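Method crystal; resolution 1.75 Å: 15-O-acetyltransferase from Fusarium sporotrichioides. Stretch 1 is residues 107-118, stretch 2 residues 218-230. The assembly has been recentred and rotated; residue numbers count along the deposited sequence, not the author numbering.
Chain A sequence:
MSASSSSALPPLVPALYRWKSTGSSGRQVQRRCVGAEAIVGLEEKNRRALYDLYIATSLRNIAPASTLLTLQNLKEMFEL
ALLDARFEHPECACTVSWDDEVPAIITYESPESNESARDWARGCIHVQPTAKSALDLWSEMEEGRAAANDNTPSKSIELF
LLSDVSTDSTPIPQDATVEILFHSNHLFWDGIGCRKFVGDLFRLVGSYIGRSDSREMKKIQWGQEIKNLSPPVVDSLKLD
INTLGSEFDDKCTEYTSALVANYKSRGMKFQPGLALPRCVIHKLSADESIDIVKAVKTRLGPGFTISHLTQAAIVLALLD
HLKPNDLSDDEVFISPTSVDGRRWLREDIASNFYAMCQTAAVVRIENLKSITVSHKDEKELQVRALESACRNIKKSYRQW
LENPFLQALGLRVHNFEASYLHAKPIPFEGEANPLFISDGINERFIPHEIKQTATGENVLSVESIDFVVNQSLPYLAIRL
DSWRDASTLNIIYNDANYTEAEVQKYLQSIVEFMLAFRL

Stretch 1 107-118: TYESPESNESAR
Stretch 2 218-230: KKIQWGQEIKNLS

Two segments far apart in sequence can be joined by a carboxylate that gathers directed bonds and an aromatic ring that supplies packing surface. The 15-O-acetyltransferase of Fusarium sporotrichioides offers a worked example, in which residues 107-118 meet residues 218-230 across at least 105 positions of sequence and bury 502 Å² in all.

The first stretch enters as a strand through Glu109, with Tyr108 at phi/psi -125/134, turns into extended loop at Ser110 (-59/146) and Pro111 (-57/138), and becomes helical from Asn114 onward. Ser113, extended at -163/162 with chi1 p, caps that helix: its OG accepts from Ser116 N at 3.1 Å. The second stretch is extended at Lys219 (-66/142) and Ile220 (-73/133), bends at Gln221 (-86/82), where Trp222 N makes a weak hydrogen bond to Ile220 O at 3.1 Å, and is extended again at Trp222 (-58/139). It then reverses in a type I turn from Gly223 to Ile226, followed by a 3-10 segment over 226-228. Ser110 CA lies nearest Gly223 CA, at 5.3 Å, and Asn114 CA nearest Ile220 CA, at 7.3 Å; the register descends in one stretch as it rises in the other, so the segments 110-114 and 220-223 run roughly antiparallel.

Trp222 covers the most surface. Its CB points toward the first stretch, and chi1 m with chi2 115° lays the indole along Pro111 and the start of the helix. Pro111, puckered C-gamma exo, places CG over one face, 3.9 Å from the centroid of the five-membered ring and 21° off its normal, a CH-pi contact; Pro111 CD also lies 3.7 Å from Trp222 CE3. Ala117, one helical turn beyond Ser113, brings its CB to 3.6 Å from Trp222 CE2. The indole nitrogen is satisfied by water: Trp222 NE1 donates to water 1 at 2.9 Å, and that water donates in turn to Asn114 O at 3.2 Å, bridging the ring to the helix backbone.

Tyr108 is the second large contributor. With chi1 t and chi2 75°, its ring reaches the turn, and Tyr108 OH donates to Glu225 OE2 at 2.6 Å. Ser110, chi1 m, donates from OG to the same Glu225 OE2 at 2.7 Å, so one carboxylate oxygen gathers two hydroxyls from the first stretch. With chi1 p and chi2 m, the Glu225 side chain folds back over its own turn, and Glu225 OE1 accepts from Gly223 N at 2.6 Å. The OE1 bond holds the carboxylate against its own turn, while the two bonds to OE2 tie that turn to Tyr108 in the strand and to Ser110 just beyond it. Ser110 OG also lies 3.2 Å from Gly223 N, but the angle is too poor for a hydrogen bond. Gly223, at phi/psi 111/-42, adopts a conformation in which a CB would jam against the carbonyl O of Trp222.

Apolar contacts from the second stretch also pack against the tyrosine. Ile226 (chi1 m, chi2 t) sets CG1 4.1 Å from Tyr108 CE2, at the ring edge, while Leu229 (chi1 m, chi2 t) brings CD1 to 3.9 Å from Tyr108 CB. Directed bonds thus converge on Glu225, while Trp222 supplies the broadest packing surface.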

ATOM      1  N   THR A 107     -14.053  11.601  -8.867  1.00 11.59           N
ATOM      2  CA  THR A 107     -15.186  12.468  -8.523  1.00 12.44           C
ATOM      3  C   THR A 107     -15.556  12.296  -7.046  1.00 12.30           C
ATOM      4  O   THR A 107     -15.505  11.178  -6.529  1.00 11.89           O
ATOM      5  CB  THR A 107     -16.385  12.146  -9.429  1.00 13.31           C
ATOM      6  OG1 THR A 107     -16.053  12.479 -10.785  1.00 13.98           O
ATOM      7  CG2 THR A 107     -17.625  12.931  -9.013  1.00 14.45           C
ATOM      8  N   TYR A 108     -15.908  13.399  -6.383  1.00 11.63           N
ATOM      9  CA  TYR A 108     -16.534  13.320  -5.072  1.00 11.98           C
ATOM     10  C   TYR A 108     -17.866  14.079  -5.075  1.00 13.02           C
ATOM     11  O   TYR A 108     -17.928  15.223  -5.554  1.00 13.75           O
ATOM     12  CB  TYR A 108     -15.641  13.865  -3.939  1.00 11.23           C
ATOM     13  CG  TYR A 108     -16.370  13.711  -2.622  1.00 11.94           C
ATOM     14  CD1 TYR A 108     -16.479  12.449  -2.029  1.00 11.85           C
ATOM     15  CD2 TYR A 108     -17.035  14.800  -2.029  1.00 10.71           C
ATOM     16  CE1 TYR A 108     -17.211  12.255  -0.864  1.00 11.65           C
ATOM     17  CE2 TYR A 108     -17.772  14.625  -0.843  1.00 11.78           C
ATOM     18  CZ  TYR A 108     -17.848  13.343  -0.276  1.00 12.32           C
ATOM     19  OH  TYR A 108     -18.568  13.147   0.876  1.00 10.52           O
ATOM     20  N   GLU A 109     -18.906  13.457  -4.530  1.00 13.15           N
ATOM     21  CA  GLU A 109     -20.194  14.143  -4.361  1.00 14.59           C
ATOM     22  C   GLU A 109     -20.700  13.952  -2.927  1.00 14.53           C
ATOM     23  O   GLU A 109     -20.742  12.832  -2.412  1.00 13.66           O
ATOM     24  CB  GLU A 109     -21.214  13.637  -5.385  1.00 14.38           C
ATOM     25  CG  GLU A 109     -22.611  14.264  -5.265  1.00 15.82           C
ATOM     26  CD  GLU A 109     -23.620  13.666  -6.237  1.00 17.82           C
ATOM     27  OE1 GLU A 109     -23.443  12.514  -6.706  0.60 17.47           O
ATOM     28  OE2 GLU A 109     -24.609  14.362  -6.533  0.60 19.94           O
ATOM     29  N   SER A 110     -21.054  15.055  -2.276  1.00 14.81           N
ATOM     30  CA  SER A 110     -21.691  14.962  -0.946  1.00 16.23           C
ATOM     31  C   SER A 110     -22.982  14.160  -1.015  1.00 16.58           C
ATOM     32  O   SER A 110     -23.688  14.221  -2.023  1.00 17.14           O
ATOM     33  CB  SER A 110     -22.030  16.342  -0.424  1.00 15.89           C
ATOM     34  OG  SER A 110     -20.910  16.976   0.069  1.00 18.35           O
ATOM     35  N   PRO A 111     -23.308  13.407   0.054  1.00 16.94           N
ATOM     36  CA  PRO A 111     -24.598  12.708   0.079  1.00 17.42           C
ATOM     37  C   PRO A 111     -25.757  13.696  -0.088  1.00 18.51           C
ATOM     38  O   PRO A 111     -25.728  14.792   0.475  1.00 18.65           O
ATOM     39  CB  PRO A 111     -24.633  12.071   1.480  1.00 17.86           C
ATOM     40  CG  PRO A 111     -23.157  11.895   1.829  1.00 16.02           C
ATOM     41  CD  PRO A 111     -22.495  13.117   1.259  1.00 16.54           C
ATOM     42  N   GLU A 112     -26.732  13.301  -0.895  1.00 20.53           N
ATOM     43  CA  GLU A 112     -27.921  14.118  -1.162  1.00 21.93           C
ATOM     44  C   GLU A 112     -28.794  14.302   0.075  1.00 22.04           C
ATOM     45  O   GLU A 112     -29.607  15.226   0.141  1.00 22.34           O
ATOM     46  CB  GLU A 112     -28.743  13.504  -2.298  1.00 22.47           C
ATOM     47  CG  GLU A 112     -29.060  12.023  -2.130  1.00 25.44           C
ATOM     48  CD  GLU A 112     -30.372  11.616  -2.779  0.50 26.73           C
ATOM     49  OE1 GLU A 112     -30.414  11.492  -4.021  0.50 28.31           O
ATOM     50  OE2 GLU A 112     -31.360  11.402  -2.037  0.50 28.47           O
ATOM     51  N   SER A 113     -28.636  13.404   1.043  1.00 21.22           N
ATOM     52  CA  SER A 113     -29.397  13.427   2.279  1.00 21.38           C
ATOM     53  C   SER A 113     -28.689  12.561   3.302  1.00 21.34           C
ATOM     54  O   SER A 113     -27.862  11.719   2.951  1.00 20.19           O
ATOM     55  CB  SER A 113     -30.813  12.888   2.053  1.00 21.19           C
ATOM     56  OG  SER A 113     -30.805  11.504   1.721  1.00 21.24           O
ATOM     57  N   ASN A 114     -29.030  12.750   4.570  1.00 21.95           N
ATOM     58  CA  ASN A 114     -28.471  11.916   5.611  1.00 22.87           C
ATOM     59  C   ASN A 114     -28.879  10.435   5.410  1.00 22.59           C
ATOM     60  O   ASN A 114     -28.076   9.530   5.676  1.00 22.75           O
ATOM     61  CB  ASN A 114     -28.798  12.484   7.008  1.00 23.65           C
ATOM     62  CG  ASN A 114     -28.078  13.828   7.296  1.00 27.16           C
ATOM     63  OD1 ASN A 114     -27.166  13.902   8.135  1.00 30.60           O
ATOM     64  ND2 ASN A 114     -28.492  14.888   6.606  1.00 29.22           N
ATOM     65  N   GLU A 115     -30.083  10.187   4.889  1.00 21.94           N
ATOM     66  CA  GLU A 115     -30.523   8.814   4.575  1.00 21.38           C
ATOM     67  C   GLU A 115     -29.633   8.144   3.524  1.00 20.27           C
ATOM     68  O   GLU A 115     -29.274   6.974   3.665  1.00 19.69           O
ATOM     69  CB  GLU A 115     -31.984   8.762   4.104  1.00 21.39           C
ATOM     70  CG  GLU A 115     -32.437   7.349   3.718  1.00 22.44           C
ATOM     71  CD  GLU A 115     -33.873   7.290   3.201  1.00 24.05           C
ATOM     72  OE1 GLU A 115     -34.560   8.334   3.218  1.00 28.20           O
ATOM     73  OE2 GLU A 115     -34.309   6.205   2.760  1.00 26.64           O
ATOM     74  N   SER A 116     -29.311   8.896   2.469  1.00 18.63           N
ATOM     75  CA  SER A 116     -28.482   8.425   1.354  1.00 18.92           C
ATOM     76  C   SER A 116     -27.084   8.054   1.869  1.00 17.38           C
ATOM     77  O   SER A 116     -26.517   7.028   1.495  1.00 17.42           O
ATOM     78  CB  SER A 116     -28.335   9.564   0.343  1.00 18.93           C
ATOM     79  OG  SER A 116     -27.649   9.123  -0.807  1.00 23.73           O
ATOM     80  N   ALA A 117     -26.555   8.913   2.730  1.00 16.09           N
ATOM     81  CA  ALA A 117     -25.260   8.685   3.377  1.00 15.13           C
ATOM     82  C   ALA A 117     -25.277   7.396   4.193  1.00 15.51           C
ATOM     83  O   ALA A 117     -24.348   6.592   4.144  1.00 14.70           O
ATOM     84  CB  ALA A 117     -24.909   9.854   4.286  1.00 15.54           C
ATOM     85  N   ARG A 118     -26.345   7.206   4.965  1.00 15.13           N
ATOM     86  CA  ARG A 118     -26.469   6.002   5.760  1.00 15.66           C
ATOM     87  C   ARG A 118     -26.585   4.765   4.875  1.00 15.13           C
ATOM     88  O   ARG A 118     -25.988   3.732   5.177  1.00 13.74           O
ATOM     89  CB  ARG A 118     -27.655   6.147   6.728  1.00 15.53           C
ATOM     90  CG  ARG A 118     -27.383   7.135   7.844  1.00 17.73           C
ATOM     91  CD  ARG A 118     -28.484   7.130   8.925  1.00 18.27           C
ATOM     92  NE  ARG A 118     -29.733   7.723   8.456  1.00 24.28           N
ATOM     93  CZ  ARG A 118     -30.112   8.983   8.671  1.00 25.73           C
ATOM     94  NH1 ARG A 118     -31.281   9.408   8.200  1.00 26.17           N
ATOM     95  NH2 ARG A 118     -29.342   9.817   9.366  1.00 27.80           N
ATOM     96  N   LYS A 218     -25.887  14.178  16.879  1.00 23.42           N
ATOM     97  CA  LYS A 218     -25.953  15.302  15.956  1.00 23.89           C
ATOM     98  C   LYS A 218     -25.799  14.828  14.497  1.00 23.90           C
ATOM     99  O   LYS A 218     -24.866  14.093  14.169  1.00 23.37           O
ATOM    100  CB  LYS A 218     -24.882  16.344  16.326  1.00 24.28           C
ATOM    101  CG  LYS A 218     -25.124  17.739  15.742  1.00 25.80           C
ATOM    102  CD  LYS A 218     -23.819  18.506  15.558  0.60 25.60           C
ATOM    103  CE  LYS A 218     -23.439  19.302  16.785  0.60 25.28           C
ATOM    104  NZ  LYS A 218     -22.269  20.199  16.512  1.00 24.44           N
ATOM    105  N   LYS A 219     -26.738  15.231  13.640  1.00 24.18           N
ATOM    106  CA  LYS A 219     -26.662  14.889  12.223  1.00 24.17           C
ATOM    107  C   LYS A 219     -25.463  15.569  11.576  1.00 23.30           C
ATOM    108  O   LYS A 219     -25.103  16.702  11.908  1.00 23.36           O
ATOM    109  CB  LYS A 219     -27.955  15.238  11.479  1.00 24.85           C
ATOM    110  CG  LYS A 219     -28.274  16.733  11.391  1.00 26.91           C
ATOM    111  N   ILE A 220     -24.824  14.845  10.674  1.00 22.43           N
ATOM    112  CA  ILE A 220     -23.692  15.378   9.932  1.00 21.03           C
ATOM    113  C   ILE A 220     -24.243  16.378   8.910  1.00 20.56           C
ATOM    114  O   ILE A 220     -25.240  16.099   8.243  1.00 20.18           O
ATOM    115  CB  ILE A 220     -22.903  14.234   9.269  1.00 20.88           C
ATOM    116  CG1 ILE A 220     -22.324  13.286  10.345  1.00 21.43           C
ATOM    117  CG2 ILE A 220     -21.797  14.789   8.380  1.00 20.38           C
ATOM    118  CD1 ILE A 220     -21.144  12.393   9.883  1.00 20.50           C
ATOM    119  N   GLN A 221     -23.624  17.556   8.830  1.00 19.74           N
ATOM    120  CA  GLN A 221     -24.012  18.548   7.825  1.00 19.37           C
ATOM    121  C   GLN A 221     -23.268  18.264   6.516  1.00 18.29           C
ATOM    122  O   GLN A 221     -22.219  18.867   6.238  1.00 18.43           O
ATOM    123  CB  GLN A 221     -23.749  19.982   8.321  1.00 20.16           C
ATOM    124  CG  GLN A 221     -24.671  20.452   9.455  1.00 22.45           C
ATOM    125  CD  GLN A 221     -26.141  20.531   9.037  1.00 24.19           C
ATOM    126  N   TRP A 222     -23.802  17.326   5.742  1.00 17.17           N
ATOM    127  CA  TRP A 222     -23.197  16.915   4.473  1.00 16.17           C
ATOM    128  C   TRP A 222     -23.056  18.096   3.527  1.00 16.38           C
ATOM    129  O   TRP A 222     -23.943  18.948   3.442  1.00 16.22           O
ATOM    130  CB  TRP A 222     -23.986  15.782   3.826  1.00 16.05           C
ATOM    131  CG  TRP A 222     -23.932  14.528   4.654  1.00 14.65           C
ATOM    132  CD1 TRP A 222     -24.981  13.914   5.273  1.00 15.53           C
ATOM    133  CD2 TRP A 222     -22.760  13.771   5.001  1.00 14.23           C
ATOM    134  NE1 TRP A 222     -24.543  12.806   5.965  1.00 15.35           N
ATOM    135  CE2 TRP A 222     -23.187  12.688   5.802  1.00 15.30           C
ATOM    136  CE3 TRP A 222     -21.399  13.869   4.660  1.00 14.35           C
ATOM    137  CZ2 TRP A 222     -22.301  11.739   6.305  1.00 15.90           C
ATOM    138  CZ3 TRP A 222     -20.512  12.926   5.170  1.00 14.73           C
ATOM    139  CH2 TRP A 222     -20.969  11.870   5.973  1.00 16.15           C
ATOM    140  N   GLY A 223     -21.924  18.142   2.832  1.00 15.32           N
ATOM    141  CA  GLY A 223     -21.504  19.334   2.104  1.00 14.99           C
ATOM    142  C   GLY A 223     -20.293  19.949   2.755  1.00 14.79           C
ATOM    143  O   GLY A 223     -19.331  20.327   2.072  1.00 15.16           O
ATOM    144  N   GLN A 224     -20.302  20.006   4.086  1.00 14.65           N
ATOM    145  CA  GLN A 224     -19.185  20.573   4.825  1.00 14.67           C
ATOM    146  C   GLN A 224     -17.887  19.765   4.801  1.00 13.22           C
ATOM    147  O   GLN A 224     -16.857  20.272   5.216  1.00 13.10           O
ATOM    148  CB  GLN A 224     -19.561  20.863   6.280  1.00 15.57           C
ATOM    149  CG  GLN A 224     -20.769  21.764   6.411  1.00 18.14           C
ATOM    150  CD  GLN A 224     -21.006  22.164   7.840  1.00 21.59           C
ATOM    151  OE1 GLN A 224     -20.375  21.624   8.759  1.00 25.34           O
ATOM    152  NE2 GLN A 224     -21.921  23.110   8.047  1.00 21.48           N
ATOM    153  N   GLU A 225     -17.944  18.541   4.289  1.00 13.27           N
ATOM    154  CA  GLU A 225     -16.752  17.678   4.205  1.00 12.22           C
ATOM    155  C   GLU A 225     -15.972  17.865   2.900  1.00 12.36           C
ATOM    156  O   GLU A 225     -14.872  17.365   2.771  1.00 12.76           O
ATOM    157  CB  GLU A 225     -17.146  16.199   4.341  1.00 12.00           C
ATOM    158  CG  GLU A 225     -17.659  15.550   3.060  1.00 11.56           C
ATOM    159  CD  GLU A 225     -19.124  15.903   2.720  1.00 11.49           C
ATOM    160  OE1 GLU A 225     -19.707  16.801   3.369  1.00 14.04           O
ATOM    161  OE2 GLU A 225     -19.703  15.264   1.814  1.00 12.19           O
ATOM    162  N   ILE A 226     -16.534  18.574   1.930  1.00 12.26           N
ATOM    163  CA  ILE A 226     -15.834  18.790   0.650  1.00 13.12           C
ATOM    164  C   ILE A 226     -14.465  19.423   0.884  1.00 13.75           C
ATOM    165  O   ILE A 226     -13.468  18.995   0.295  1.00 13.60           O
ATOM    166  CB  ILE A 226     -16.719  19.581  -0.347  1.00 12.89           C
ATOM    167  CG1 ILE A 226     -17.890  18.696  -0.787  1.00 15.12           C
ATOM    168  CG2 ILE A 226     -15.913  20.054  -1.568  1.00 13.70           C
ATOM    169  CD1 ILE A 226     -18.978  19.435  -1.483  1.00 17.01           C
ATOM    170  N   LYS A 227     -14.404  20.402   1.788  1.00 13.48           N
ATOM    171  CA  LYS A 227     -13.138  21.054   2.106  1.00 15.20           C
ATOM    172  C   LYS A 227     -12.133  20.119   2.809  1.00 14.77           C
ATOM    173  O   LYS A 227     -10.965  20.493   2.989  1.00 13.46           O
ATOM    174  CB  LYS A 227     -13.376  22.290   2.968  1.00 14.98           C
ATOM    175  CG  LYS A 227     -14.012  21.984   4.330  1.00 16.86           C
ATOM    176  CD  LYS A 227     -14.272  23.288   5.111  1.00 17.76           C
ATOM    177  CE  LYS A 227     -14.986  22.998   6.422  1.00 22.83           C
ATOM    178  NZ  LYS A 227     -16.439  22.715   6.200  1.00 22.04           N
ATOM    179  N   ASN A 228     -12.598  18.928   3.207  1.00 13.90           N
ATOM    180  CA  ASN A 228     -11.736  17.948   3.897  1.00 14.65           C
ATOM    181  C   ASN A 228     -11.049  16.962   2.956  1.00 14.46           C
ATOM    182  O   ASN A 228     -10.160  16.211   3.380  1.00 14.74           O
ATOM    183  CB  ASN A 228     -12.522  17.187   4.977  1.00 14.10           C
ATOM    184  CG  ASN A 228     -12.906  18.068   6.151  1.00 16.01           C
ATOM    185  OD1 ASN A 228     -12.277  19.099   6.401  1.00 15.76           O
ATOM    186  ND2 ASN A 228     -13.901  17.631   6.918  1.00 15.55           N
ATOM    187  N   LEU A 229     -11.485  16.935   1.694  1.00 14.19           N
ATOM    188  CA  LEU A 229     -10.731  16.232   0.653  1.00 13.79           C
ATOM    189  C   LEU A 229      -9.261  16.691   0.661  1.00 14.09           C
ATOM    190  O   LEU A 229      -8.963  17.873   0.869  1.00 13.58           O
ATOM    191  CB  LEU A 229     -11.347  16.482  -0.716  1.00 14.17           C
ATOM    192  CG  LEU A 229     -12.659  15.803  -1.093  1.00 14.03           C
ATOM    193  CD1 LEU A 229     -13.317  16.507  -2.290  1.00 12.02           C
ATOM    194  CD2 LEU A 229     -12.465  14.305  -1.390  1.00 12.82           C
ATOM    195  N   SER A 230      -8.337  15.750   0.461  1.00 14.54           N
ATOM    196  CA  SER A 230      -6.915  16.091   0.400  1.00 15.03           C
ATOM    197  C   SER A 230      -6.772  17.071  -0.764  1.00 14.83           C
ATOM    198  O   SER A 230      -7.393  16.888  -1.823  1.00 14.91           O
ATOM    199  CB  SER A 230      -6.043  14.830   0.180  1.00 15.66           C
ATOM    200  OG  SER A 230      -6.041  14.011   1.360  1.00 15.91           O
TER
HETATM  201  O   HOH W   1     -25.915  10.894   7.671  1.00 26.22           O